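Local coordinates for EAL/GGDEF domain protein (Methylococcus capsulatus, PDB 3ICL) that belongs to the GGDEF family of bacterial signalling proteins and folds as a compact alpha/beta domain, its own function being unassigned, at residues N9-F13 and F82-L86; N141-A145 and Y157-S161. The protein carries 1 engineered substitution. All coordinates share one frame. Residue numbers count along the deposited sequence, not the author numbering.

Interaction 1: residues N9-F13 and F82-L86; sequences NRQLF and FTILL
This is a buried helix-on-sheet contact, in which the first turn of helix 10-23 docks against strand 81-86 of the central sheet. It illustrates how a forked arginine-hydroxyl pair and one aromatic ring together seat a helix on a sheet. Asn-9 holds the N-cap position, and the first turn closes with Phe-13 N to Asn-9 O at 3.0 Å. Residues 82-86 are extended, with phi near -100° to -136° and psi near 105° to 135°, so Thr-83 and Leu-85 point toward the helix while Phe-82 and Ile-84 face helix 50-67. The closest CA atoms, those of Phe-13 and Leu-85, stand 8.0 Å apart, leaving room for a ring. Arg-10 (chi1 t, chi2 p, chi3 p) brings the edge of its guanidinium to Thr-83, with NH1 and NH2 both donating to Thr-83 OG1, at 2.9 and 3.0 Å. Thr-83, chi1 p, also bonds Ala-75 O through this hydroxyl, and Arg-10 NH2 reaches Arg-76 O. Phe-13 (chi1 t, chi2 -84°) lays a ring face under Thr-83, whose CB sits 4.0 Å from the ring centroid, a CH-pi contact; Phe-13 CE2 lies 3.1 Å from Thr-83 O and 3.8 Å from Leu-85 CB. The N-terminal helix is thereby fixed to the beta-hairpin 73-86, whose turn, running into Phe-82, corresponds to the signature motif for which the GGDEF domain is named, here in variant form.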
loop_
_atom_site.group_PDB
_atom_site.type_symbol
_atom_site.label_atom_id
_atom_site.label_comp_id
_atom_site.label_asym_id
_atom_site.label_seq_id
_atom_site.Cartn_x
_atom_site.Cartn_y
_atom_site.Cartn_z
ATOM N N ASN A 9 -13.625 -2.998 1.916
ATOM C CA ASN A 9 -14.087 -1.651 1.582
ATOM C C ASN A 9 -13.280 -0.618 2.352
ATOM O O ASN A 9 -12.556 -0.946 3.293
ATOM C CB ASN A 9 -15.565 -1.456 1.950
ATOM C CG ASN A 9 -16.492 -2.371 1.180
ATOM O OD1 ASN A 9 -16.353 -2.542 -0.030
ATOM N ND2 ASN A 9 -17.464 -2.949 1.880
ATOM N N ARG A 10 -13.427 0.636 1.941
ATOM C CA ARG A 10 -12.753 1.759 2.573
ATOM C C ARG A 10 -13.246 1.867 4.020
ATOM O O ARG A 10 -12.490 2.207 4.924
ATOM C CB ARG A 10 -13.075 3.038 1.786
ATOM C CG ARG A 10 -12.534 4.337 2.360
ATOM C CD ARG A 10 -11.054 4.248 2.683
ATOM N NE ARG A 10 -10.281 3.614 1.621
ATOM C CZ ARG A 10 -9.016 3.232 1.764
ATOM N NH1 ARG A 10 -8.390 3.427 2.917
ATOM N NH2 ARG A 10 -8.384 2.632 0.769
ATOM N N GLN A 11 -14.523 1.557 4.229
ATOM C CA GLN A 11 -15.128 1.619 5.559
ATOM C C GLN A 11 -14.533 0.570 6.489
ATOM O O GLN A 11 -14.236 0.853 7.652
ATOM C CB GLN A 11 -16.640 1.402 5.462
ATOM C CG GLN A 11 -17.365 1.404 6.802
ATOM C CD GLN A 11 -17.310 2.749 7.492
ATOM O OE1 GLN A 11 -17.780 3.756 6.958
ATOM N NE2 GLN A 11 -16.734 2.774 8.688
ATOM N N LEU A 12 -14.380 -0.648 5.980
ATOM C CA LEU A 12 -13.824 -1.728 6.780
ATOM C C LEU A 12 -12.361 -1.433 7.094
ATOM O O LEU A 12 -11.898 -1.665 8.212
ATOM C CB LEU A 12 -13.944 -3.064 6.041
ATOM C CG LEU A 12 -13.417 -4.285 6.801
ATOM C CD1 LEU A 12 -14.061 -4.365 8.185
ATOM C CD2 LEU A 12 -13.704 -5.543 5.995
ATOM N N PHE A 13 -11.628 -0.921 6.112
ATOM C CA PHE A 13 -10.226 -0.591 6.347
ATOM C C PHE A 13 -10.177 0.434 7.477
ATOM O O PHE A 13 -9.382 0.328 8.408
ATOM C CB PHE A 13 -9.583 -0.006 5.088
ATOM C CG PHE A 13 -8.158 0.442 5.294
ATOM C CD1 PHE A 13 -7.878 1.698 5.827
ATOM C CD2 PHE A 13 -7.101 -0.415 5.001
ATOM C CE1 PHE A 13 -6.562 2.095 6.069
ATOM C CE2 PHE A 13 -5.781 -0.030 5.238
ATOM C CZ PHE A 13 -5.511 1.231 5.775
ATOM N N PHE A 82 -3.170 2.013 -2.916
ATOM C CA PHE A 82 -3.567 1.029 -1.916
ATOM C C PHE A 82 -3.110 1.492 -0.534
ATOM O O PHE A 82 -1.980 1.960 -0.372
ATOM C CB PHE A 82 -2.926 -0.331 -2.222
ATOM C CG PHE A 82 -3.419 -0.972 -3.490
ATOM C CD1 PHE A 82 -4.553 -1.776 -3.484
ATOM C CD2 PHE A 82 -2.750 -0.769 -4.693
ATOM C CE1 PHE A 82 -5.014 -2.369 -4.659
ATOM C CE2 PHE A 82 -3.205 -1.361 -5.873
ATOM C CZ PHE A 82 -4.339 -2.159 -5.853
ATOM N N THR A 83 -3.993 1.386 0.452
ATOM C CA THR A 83 -3.628 1.750 1.816
ATOM C C THR A 83 -3.390 0.432 2.527
ATOM O O THR A 83 -4.252 -0.446 2.547
ATOM C CB THR A 83 -4.732 2.526 2.546
ATOM O OG1 THR A 83 -5.974 1.832 2.408
ATOM C CG2 THR A 83 -4.846 3.946 1.979
ATOM N N ILE A 84 -2.205 0.302 3.099
ATOM C CA ILE A 84 -1.806 -0.918 3.775
ATOM C C ILE A 84 -1.613 -0.701 5.272
ATOM O O ILE A 84 -0.783 0.100 5.695
ATOM C CB ILE A 84 -0.501 -1.429 3.131
ATOM C CG1 ILE A 84 -0.775 -1.726 1.654
ATOM C CG2 ILE A 84 0.032 -2.637 3.883
ATOM C CD1 ILE A 84 0.445 -1.634 0.762
ATOM N N LEU A 85 -2.389 -1.423 6.065
ATOM C CA LEU A 85 -2.315 -1.328 7.515
ATOM C C LEU A 85 -1.524 -2.479 8.114
ATOM O O LEU A 85 -1.872 -3.643 7.923
ATOM C CB LEU A 85 -3.728 -1.324 8.112
ATOM C CG LEU A 85 -3.897 -1.650 9.600
ATOM C CD1 LEU A 85 -3.096 -0.682 10.470
ATOM C CD2 LEU A 85 -5.381 -1.583 9.949
ATOM N N LEU A 86 -0.448 -2.149 8.822
ATOM C CA LEU A 86 0.357 -3.160 9.490
ATOM C C LEU A 86 -0.125 -3.139 10.939
ATOM O O LEU A 86 0.175 -2.225 11.704
ATOM C CB LEU A 86 1.848 -2.823 9.389
ATOM C CG LEU A 86 2.372 -2.691 7.953
ATOM C CD1 LEU A 86 3.878 -2.549 7.989
ATOM C CD2 LEU A 86 1.981 -3.908 7.116
#

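Interaction 2: residues N141-A145 and Y157-S161; sequences NADTA and YQFFS
Helix 135-152 and the outermost strand 156-159 meet near the surface, and Phe-160, just past the strand, and Ala-145 are the main contributors. Residues 141-145 are regular helix (Ala-145 N to Asn-141 O, 3.0 Å); residues 157-160 are extended. The backbones come closest at Ala-145 and Phe-160, whose CA atoms are 4.7 Å apart, an approach that the small alanine permits. Phe-160 takes chi1 t and chi2 -105°, turning one ring face to Asn-141 (chi1 m), whose CB stands 3.7 Å from the ring centroid, 12° off its normal, as a CH-pi contact. Ring atom CD2 of Phe-160 is 3.3 Å from Asn-141 O. Thr-144, chi1 m, directs CG2 to the ring edge, 4.3 Å from Phe-160 CE2, while its OG1 bonds Arg-140 O. Ala-145 CB lies 3.6 Å from Phe-160 N, and Gln-158 (chi1 p, chi2 t) brings CG to 3.3 Å from Ala-145 O. Such packing closes a beta-alpha-beta crossover, here linking parallel strands 121-127 and 156-159.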
loop_
_atom_site.group_PDB
_atom_site.type_symbol
_atom_site.label_atom_id
_atom_site.label_comp_id
_atom_site.label_asym_id
_atom_site.label_seq_id
_atom_site.Cartn_x
_atom_site.Cartn_y
_atom_site.Cartn_z
ATOM N N ASN A 141 -0.169 11.664 6.133
ATOM C CA ASN A 141 1.283 11.730 6.217
ATOM C C ASN A 141 1.929 10.623 5.376
ATOM O O ASN A 141 2.948 10.850 4.725
ATOM C CB ASN A 141 1.730 11.666 7.685
ATOM C CG ASN A 141 1.457 12.965 8.435
ATOM O OD1 ASN A 141 1.525 13.014 9.663
ATOM N ND2 ASN A 141 1.154 14.027 7.694
ATOM N N ALA A 142 1.340 9.431 5.373
ATOM C CA ALA A 142 1.892 8.349 4.552
ATOM C C ALA A 142 1.702 8.738 3.082
ATOM O O ALA A 142 2.543 8.448 2.229
ATOM C CB ALA A 142 1.166 7.032 4.842
ATOM N N ASP A 143 0.588 9.410 2.801
ATOM C CA ASP A 143 0.270 9.846 1.445
ATOM C C ASP A 143 1.305 10.867 0.981
ATOM O O ASP A 143 1.803 10.799 -0.147
ATOM C CB ASP A 143 -1.143 10.449 1.417
ATOM C CG ASP A 143 -1.739 10.486 0.017
ATOM O OD1 ASP A 143 -1.503 9.536 -0.764
ATOM O OD2 ASP A 143 -2.455 11.458 -0.298
ATOM N N THR A 144 1.641 11.806 1.858
ATOM C CA THR A 144 2.627 12.827 1.530
ATOM C C THR A 144 3.990 12.187 1.281
ATOM O O THR A 144 4.694 12.558 0.339
ATOM C CB THR A 144 2.756 13.862 2.667
ATOM O OG1 THR A 144 1.509 14.552 2.826
ATOM C CG2 THR A 144 3.851 14.869 2.351
ATOM N N ALA A 145 4.368 11.229 2.123
ATOM C CA ALA A 145 5.649 10.545 1.958
ATOM C C ALA A 145 5.651 9.807 0.618
ATOM O O ALA A 145 6.661 9.765 -0.084
ATOM C CB ALA A 145 5.864 9.560 3.097
ATOM N N TYR A 157 10.518 3.537 -1.591
ATOM C CA TYR A 157 9.678 3.827 -0.451
ATOM C C TYR A 157 10.402 4.840 0.416
ATOM O O TYR A 157 11.615 5.008 0.313
ATOM C CB TYR A 157 9.375 2.553 0.355
ATOM C CG TYR A 157 10.519 1.989 1.191
ATOM C CD1 TYR A 157 10.872 2.561 2.418
ATOM C CD2 TYR A 157 11.217 0.854 0.775
ATOM C CE1 TYR A 157 11.889 2.010 3.210
ATOM C CE2 TYR A 157 12.234 0.299 1.557
ATOM C CZ TYR A 157 12.561 0.879 2.771
ATOM O OH TYR A 157 13.552 0.313 3.543
ATOM N N GLN A 158 9.648 5.544 1.245
ATOM C CA GLN A 158 10.254 6.491 2.160
ATOM C C GLN A 158 9.297 6.805 3.295
ATOM O O GLN A 158 8.071 6.778 3.125
ATOM C CB GLN A 158 10.682 7.767 1.427
ATOM C CG GLN A 158 9.591 8.740 1.090
ATOM C CD GLN A 158 10.163 10.034 0.541
ATOM O OE1 GLN A 158 10.813 10.041 -0.503
ATOM N NE2 GLN A 158 9.932 11.133 1.250
ATOM N N PHE A 159 9.863 7.065 4.467
ATOM C CA PHE A 159 9.067 7.385 5.645
ATOM C C PHE A 159 8.729 8.864 5.655
ATOM O O PHE A 159 9.478 9.678 5.123
ATOM C CB PHE A 159 9.833 7.078 6.931
ATOM C CG PHE A 159 10.003 5.620 7.213
ATOM C CD1 PHE A 159 11.058 4.905 6.658
ATOM C CD2 PHE A 159 9.126 4.965 8.077
ATOM C CE1 PHE A 159 11.244 3.555 6.962
ATOM C CE2 PHE A 159 9.303 3.617 8.388
ATOM C CZ PHE A 159 10.365 2.912 7.829
ATOM N N PHE A 160 7.604 9.205 6.269
ATOM C CA PHE A 160 7.203 10.594 6.382
ATOM C C PHE A 160 8.228 11.302 7.269
ATOM O O PHE A 160 8.708 10.724 8.244
ATOM C CB PHE A 160 5.813 10.689 7.022
ATOM C CG PHE A 160 5.368 12.102 7.303
ATOM C CD1 PHE A 160 5.371 12.602 8.605
ATOM C CD2 PHE A 160 4.978 12.940 6.266
ATOM C CE1 PHE A 160 4.993 13.915 8.867
ATOM C CE2 PHE A 160 4.600 14.256 6.516
ATOM C CZ PHE A 160 4.607 14.745 7.822
ATOM N N SER A 161 8.571 12.541 6.925
ATOM C CA SER A 161 9.523 13.319 7.718
ATOM C C SER A 161 8.846 14.565 8.286
ATOM O O SER A 161 8.508 15.487 7.542
ATOM C CB SER A 161 10.718 13.744 6.865
ATOM O OG SER A 161 11.465 12.616 6.448
#

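Two helices anchored to one sheet make the general point here. Along the chain the contacts come in series: interaction 1 joins the N-terminal helix to strand 81-86, and interaction 2, opening only after the first has closed, joins the last helix to the last strand. Their centres lie about 17 Å apart and their nearest atoms about 7 Å, without touching, yet both reach the same five-stranded mixed sheet. Strands 32-38 and 121-127 separate strand 81-86 from strand 156-159; Phe-35 on strand 32-38 lies between, touching both Thr-83 and Ala-142 of segment 141-145, so both helices pack on the same face. The first contact ties together parts distant in sequence, the second a local crossover.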